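Activated BY transcription factor SSRB (Salmonella enterica, PDB 2WNW) is a family 30 glycosyl hydrolase, built from a TIM barrel and a beta-sandwich domain, and named for its activation by SsrB. Local coordinates at residues A[46-58]-A[83-97]. Residues are numbered along the deposited sequence; the frame is centred on the assembly and turned at random.
Sequences DGFGGSFTEGAGV and YTLARMPIQSCDFSL
Phe48 O receives two backbone donors at the start of the parallel pairing between strands 48-51 and 85-90, the first two strands of the TIM barrel. Thr84 N reaches Phe48 O at 2.8 Å, nearly in line with the carbonyl, whereas Leu85 N comes from above the carbonyl plane, 56° out of it. Thr84 OG1 lies between its backbone N and carbonyl carbon (chi1 54°), which turns it back to accept from Phe48 N.

This end is tightly packed: Gly49 CA sits over the centre of the Tyr83 ring, 3.5 Å from the centroid and 11° off the normal, a CH-pi contact. Gly49 CA also lies 3.2 Å from Leu85 O, where a side chain would strike that carbonyl. Arg87 N to Gly50 O is weak (3.3 Å), and water 1 links Gly50 N to Leu85 O; Phe52 N to Arg87 O (2.9 Å) restores a direct bond. Water 2 joins Ser51 OG, also hydrogen-bonded to Asp330 O, to Arg87 NH1; Asp239 and Glu294 hold the guanidinium by salt bridges.

Beyond the strands, Gly55 N of helix 54-61 donates to Phe95 O (2.9 Å). The solvent side is sparser, with exposed Leu97 CD1 4.0 Å from Val58 CG2. Behind it the buried Glu54 carboxylate is firmly bonded: OE1 hydrogen-bonds His122, and OE2, salt-bridged to Arg118, accepts from Leu97 N at 2.8 Å through its anti lone pair.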
loop_
_atom_site.group_PDB
_atom_site.type_symbol
_atom_site.label_atom_id
_atom_site.label_comp_id
_atom_site.label_asym_id
_atom_site.label_seq_id
_atom_site.Cartn_x
_atom_site.Cartn_y
_atom_site.Cartn_z
ATOM N N ASP A 46 16.605 -10.203 5.499
ATOM C CA ASP A 46 17.575 -11.049 6.184
ATOM C C ASP A 46 17.157 -12.495 6.431
ATOM O O ASP A 46 18.003 -13.332 6.754
ATOM C CB ASP A 46 17.976 -10.401 7.515
ATOM C CG ASP A 46 18.572 -9.013 7.329
ATOM O OD1 ASP A 46 19.132 -8.758 6.246
ATOM O OD2 ASP A 46 18.493 -8.185 8.263
ATOM N N GLY A 47 15.868 -12.797 6.294
ATOM C CA GLY A 47 15.418 -14.162 6.506
ATOM C C GLY A 47 14.084 -14.334 7.215
ATOM O O GLY A 47 13.312 -13.382 7.362
ATOM N N PHE A 48 13.821 -15.566 7.651
ATOM C CA PHE A 48 12.583 -15.928 8.346
ATOM C C PHE A 48 12.898 -16.893 9.482
ATOM O O PHE A 48 13.843 -17.681 9.395
ATOM C CB PHE A 48 11.601 -16.627 7.392
ATOM C CG PHE A 48 11.208 -15.805 6.203
ATOM C CD1 PHE A 48 12.087 -15.627 5.141
ATOM C CD2 PHE A 48 9.964 -15.185 6.158
ATOM C CE1 PHE A 48 11.731 -14.838 4.048
ATOM C CE2 PHE A 48 9.601 -14.398 5.074
ATOM C CZ PHE A 48 10.486 -14.224 4.016
ATOM N N GLY A 49 12.099 -16.844 10.543
ATOM C CA GLY A 49 12.320 -17.745 11.657
ATOM C C GLY A 49 11.297 -17.606 12.765
ATOM O O GLY A 49 10.255 -16.971 12.589
ATOM N N GLY A 50 11.605 -18.213 13.908
ATOM C CA GLY A 50 10.726 -18.171 15.060
ATOM C C GLY A 50 11.521 -17.952 16.335
ATOM O O GLY A 50 12.739 -17.757 16.287
ATOM N N SER A 51 10.854 -18.020 17.481
ATOM C CA SER A 51 11.537 -17.760 18.742
ATOM C C SER A 51 11.762 -18.926 19.685
ATOM O O SER A 51 10.915 -19.808 19.836
ATOM C CB SER A 51 10.798 -16.661 19.503
ATOM O OG SER A 51 10.575 -15.533 18.676
ATOM N N PHE A 52 12.927 -18.901 20.324
ATOM C CA PHE A 52 13.309 -19.894 21.312
ATOM C C PHE A 52 12.997 -19.251 22.662
ATOM O O PHE A 52 13.525 -18.183 22.974
ATOM C CB PHE A 52 14.817 -20.177 21.270
ATOM C CG PHE A 52 15.320 -20.696 19.951
ATOM C CD1 PHE A 52 16.179 -19.927 19.170
ATOM C CD2 PHE A 52 14.978 -21.969 19.512
ATOM C CE1 PHE A 52 16.694 -20.420 17.973
ATOM C CE2 PHE A 52 15.487 -22.473 18.314
ATOM C CZ PHE A 52 16.347 -21.696 17.545
ATOM N N THR A 53 12.133 -19.879 23.450
ATOM C CA THR A 53 11.798 -19.375 24.780
ATOM C C THR A 53 11.967 -20.539 25.743
ATOM O O THR A 53 12.053 -21.688 25.313
ATOM C CB THR A 53 10.334 -18.896 24.866
ATOM O OG1 THR A 53 9.460 -19.969 24.497
ATOM C CG2 THR A 53 10.102 -17.704 23.945
ATOM N N GLU A 54 12.024 -20.254 27.040
ATOM C CA GLU A 54 12.157 -21.330 28.010
ATOM C C GLU A 54 10.974 -22.279 27.830
ATOM O O GLU A 54 11.122 -23.495 27.937
ATOM C CB GLU A 54 12.177 -20.788 29.442
ATOM C CG GLU A 54 11.932 -21.876 30.489
ATOM C CD GLU A 54 12.377 -21.482 31.881
ATOM O OE1 GLU A 54 13.566 -21.691 32.205
ATOM O OE2 GLU A 54 11.541 -20.963 32.648
ATOM N N GLY A 55 9.805 -21.714 27.540
ATOM C CA GLY A 55 8.623 -22.535 27.335
ATOM C C GLY A 55 8.822 -23.511 26.190
ATOM O O GLY A 55 8.579 -24.711 26.332
ATOM N N ALA A 56 9.256 -22.997 25.043
ATOM C CA ALA A 56 9.491 -23.845 23.881
ATOM C C ALA A 56 10.577 -24.875 24.196
ATOM O O ALA A 56 10.486 -26.028 23.780
ATOM C CB ALA A 56 9.908 -22.991 22.680
ATOM N N GLY A 57 11.597 -24.447 24.938
ATOM C CA GLY A 57 12.690 -25.334 25.299
ATOM C C GLY A 57 12.252 -26.484 26.186
ATOM O O GLY A 57 12.648 -27.629 25.972
ATOM N N VAL A 58 11.442 -26.179 27.193
ATOM C CA VAL A 58 10.944 -27.199 28.111
ATOM C C VAL A 58 10.068 -28.199 27.358
ATOM O O VAL A 58 10.122 -29.404 27.614
ATOM C CB VAL A 58 10.146 -26.548 29.269
ATOM C CG1 VAL A 58 9.339 -27.600 30.018
ATOM C CG2 VAL A 58 11.115 -25.854 30.227
ATOM N N TYR A 83 14.556 -22.342 8.470
ATOM C CA TYR A 83 14.578 -21.120 9.266
ATOM C C TYR A 83 15.992 -20.555 9.322
ATOM O O TYR A 83 16.947 -21.276 9.609
ATOM C CB TYR A 83 14.052 -21.384 10.682
ATOM C CG TYR A 83 12.555 -21.172 10.848
ATOM C CD1 TYR A 83 11.970 -21.181 12.115
ATOM C CD2 TYR A 83 11.731 -20.929 9.745
ATOM C CE1 TYR A 83 10.606 -20.950 12.283
ATOM C CE2 TYR A 83 10.358 -20.696 9.904
ATOM C CZ TYR A 83 9.806 -20.706 11.177
ATOM O OH TYR A 83 8.462 -20.457 11.352
ATOM N N THR A 84 16.110 -19.258 9.050
ATOM C CA THR A 84 17.399 -18.582 9.031
ATOM C C THR A 84 17.542 -17.483 10.080
ATOM O O THR A 84 18.615 -16.896 10.229
ATOM C CB THR A 84 17.663 -17.990 7.637
ATOM O OG1 THR A 84 16.566 -17.148 7.257
ATOM C CG2 THR A 84 17.802 -19.102 6.615
ATOM N N LEU A 85 16.458 -17.202 10.795
ATOM C CA LEU A 85 16.466 -16.188 11.847
ATOM C C LEU A 85 15.845 -16.764 13.113
ATOM O O LEU A 85 15.156 -17.784 13.072
ATOM C CB LEU A 85 15.638 -14.962 11.444
ATOM C CG LEU A 85 16.006 -14.114 10.228
ATOM C CD1 LEU A 85 15.007 -12.964 10.109
ATOM C CD2 LEU A 85 17.421 -13.573 10.378
ATOM N N ALA A 86 16.076 -16.090 14.233
ATOM C CA ALA A 86 15.497 -16.503 15.501
ATOM C C ALA A 86 15.633 -15.378 16.513
ATOM O O ALA A 86 16.498 -14.508 16.385
ATOM C CB ALA A 86 16.186 -17.763 16.025
ATOM N N ARG A 87 14.756 -15.389 17.509
ATOM C CA ARG A 87 14.797 -14.400 18.577
ATOM C C ARG A 87 14.694 -15.197 19.866
ATOM O O ARG A 87 14.019 -16.228 19.914
ATOM C CB ARG A 87 13.627 -13.415 18.453
ATOM C CG ARG A 87 13.570 -12.334 19.541
ATOM C CD ARG A 87 12.814 -11.102 19.033
ATOM N NE ARG A 87 12.607 -10.060 20.045
ATOM C CZ ARG A 87 11.505 -9.931 20.783
ATOM N NH1 ARG A 87 10.493 -10.782 20.642
ATOM N NH2 ARG A 87 11.395 -8.929 21.645
ATOM N N MET A 88 15.389 -14.738 20.896
ATOM C CA MET A 88 15.374 -15.413 22.187
ATOM C C MET A 88 15.466 -14.373 23.295
ATOM O O MET A 88 15.969 -13.271 23.084
ATOM C CB MET A 88 16.531 -16.409 22.271
ATOM C CG MET A 88 17.885 -15.828 21.900
ATOM S SD MET A 88 19.030 -17.148 21.473
ATOM C CE MET A 88 20.550 -16.224 21.226
ATOM N N PRO A 89 14.970 -14.710 24.492
ATOM C CA PRO A 89 14.991 -13.791 25.626
ATOM C C PRO A 89 16.243 -13.791 26.493
ATOM O O PRO A 89 16.855 -14.836 26.733
ATOM C CB PRO A 89 13.765 -14.224 26.419
ATOM C CG PRO A 89 13.828 -15.716 26.276
ATOM C CD PRO A 89 14.141 -15.895 24.795
ATOM N N ILE A 90 16.613 -12.595 26.944
ATOM C CA ILE A 90 17.738 -12.396 27.849
ATOM C C ILE A 90 16.993 -12.333 29.185
ATOM O O ILE A 90 16.339 -11.336 29.497
ATOM C CB ILE A 90 18.471 -11.062 27.550
ATOM C CG1 ILE A 90 19.079 -11.119 26.144
ATOM C CG2 ILE A 90 19.550 -10.801 28.603
ATOM C CD1 ILE A 90 19.770 -9.831 25.697
ATOM N N GLN A 91 17.093 -13.422 29.944
ATOM C CA GLN A 91 16.394 -13.617 31.216
ATOM C C GLN A 91 14.950 -13.992 30.859
ATOM O O GLN A 91 14.615 -14.118 29.683
ATOM C CB GLN A 91 16.463 -12.373 32.116
ATOM C CG GLN A 91 17.906 -11.969 32.445
ATOM C CD GLN A 91 18.035 -11.051 33.649
ATOM O OE1 GLN A 91 17.214 -10.153 33.863
ATOM N NE2 GLN A 91 19.089 -11.256 34.429
ATOM N N SER A 92 14.093 -14.167 31.856
ATOM C CA SER A 92 12.720 -14.599 31.602
ATOM C C SER A 92 11.749 -13.676 30.859
ATOM O O SER A 92 11.848 -12.450 30.916
ATOM C CB SER A 92 12.075 -15.008 32.927
ATOM O OG SER A 92 12.053 -13.919 33.831
ATOM N N CYS A 93 10.813 -14.302 30.146
ATOM C CA CYS A 93 9.744 -13.606 29.441
ATOM C C CYS A 93 8.500 -14.326 29.966
ATOM O O CYS A 93 8.630 -15.214 30.813
ATOM C CB CYS A 93 9.879 -13.742 27.912
ATOM S SG CYS A 93 9.666 -15.389 27.210
ATOM N N ASP A 94 7.306 -13.965 29.504
ATOM C CA ASP A 94 6.109 -14.631 30.019
ATOM C C ASP A 94 6.090 -16.122 29.703
ATOM O O ASP A 94 5.555 -16.924 30.476
ATOM C CB ASP A 94 4.831 -13.944 29.507
ATOM C CG ASP A 94 4.773 -13.851 28.000
ATOM O OD1 ASP A 94 5.802 -13.504 27.384
ATOM O OD2 ASP A 94 3.688 -14.105 27.434
ATOM N N PHE A 95 6.678 -16.504 28.574
ATOM C CA PHE A 95 6.725 -17.911 28.225
ATOM C C PHE A 95 7.913 -18.593 28.898
ATOM O O PHE A 95 8.874 -19.023 28.251
ATOM C CB PHE A 95 6.757 -18.097 26.705
ATOM C CG PHE A 95 5.395 -18.028 26.077
ATOM C CD1 PHE A 95 4.868 -16.813 25.636
ATOM C CD2 PHE A 95 4.604 -19.170 26.005
ATOM C CE1 PHE A 95 3.565 -16.739 25.136
ATOM C CE2 PHE A 95 3.306 -19.108 25.509
ATOM C CZ PHE A 95 2.783 -17.889 25.074
ATOM N N SER A 96 7.820 -18.669 30.222
ATOM C CA SER A 96 8.835 -19.294 31.060
ATOM C C SER A 96 8.084 -19.979 32.192
ATOM O O SER A 96 6.902 -19.709 32.408
ATOM C CB SER A 96 9.776 -18.238 31.647
ATOM O OG SER A 96 10.424 -17.494 30.629
ATOM N N LEU A 97 8.763 -20.867 32.906
ATOM C CA LEU A 97 8.138 -21.570 34.019
ATOM C C LEU A 97 7.922 -20.576 35.157
ATOM O O LEU A 97 7.140 -20.817 36.073
ATOM C CB LEU A 97 9.030 -22.725 34.479
ATOM C CG LEU A 97 9.305 -23.809 33.430
ATOM C CD1 LEU A 97 10.245 -24.859 34.006
ATOM C CD2 LEU A 97 7.991 -24.450 32.996
HETATM O O HOH W 1 14.035 -19.762 14.440
HETATM O O HOH W 2 10.000 -12.987 18.960
HETATM O O HOH W 3 12.025 -17.546 28.536
#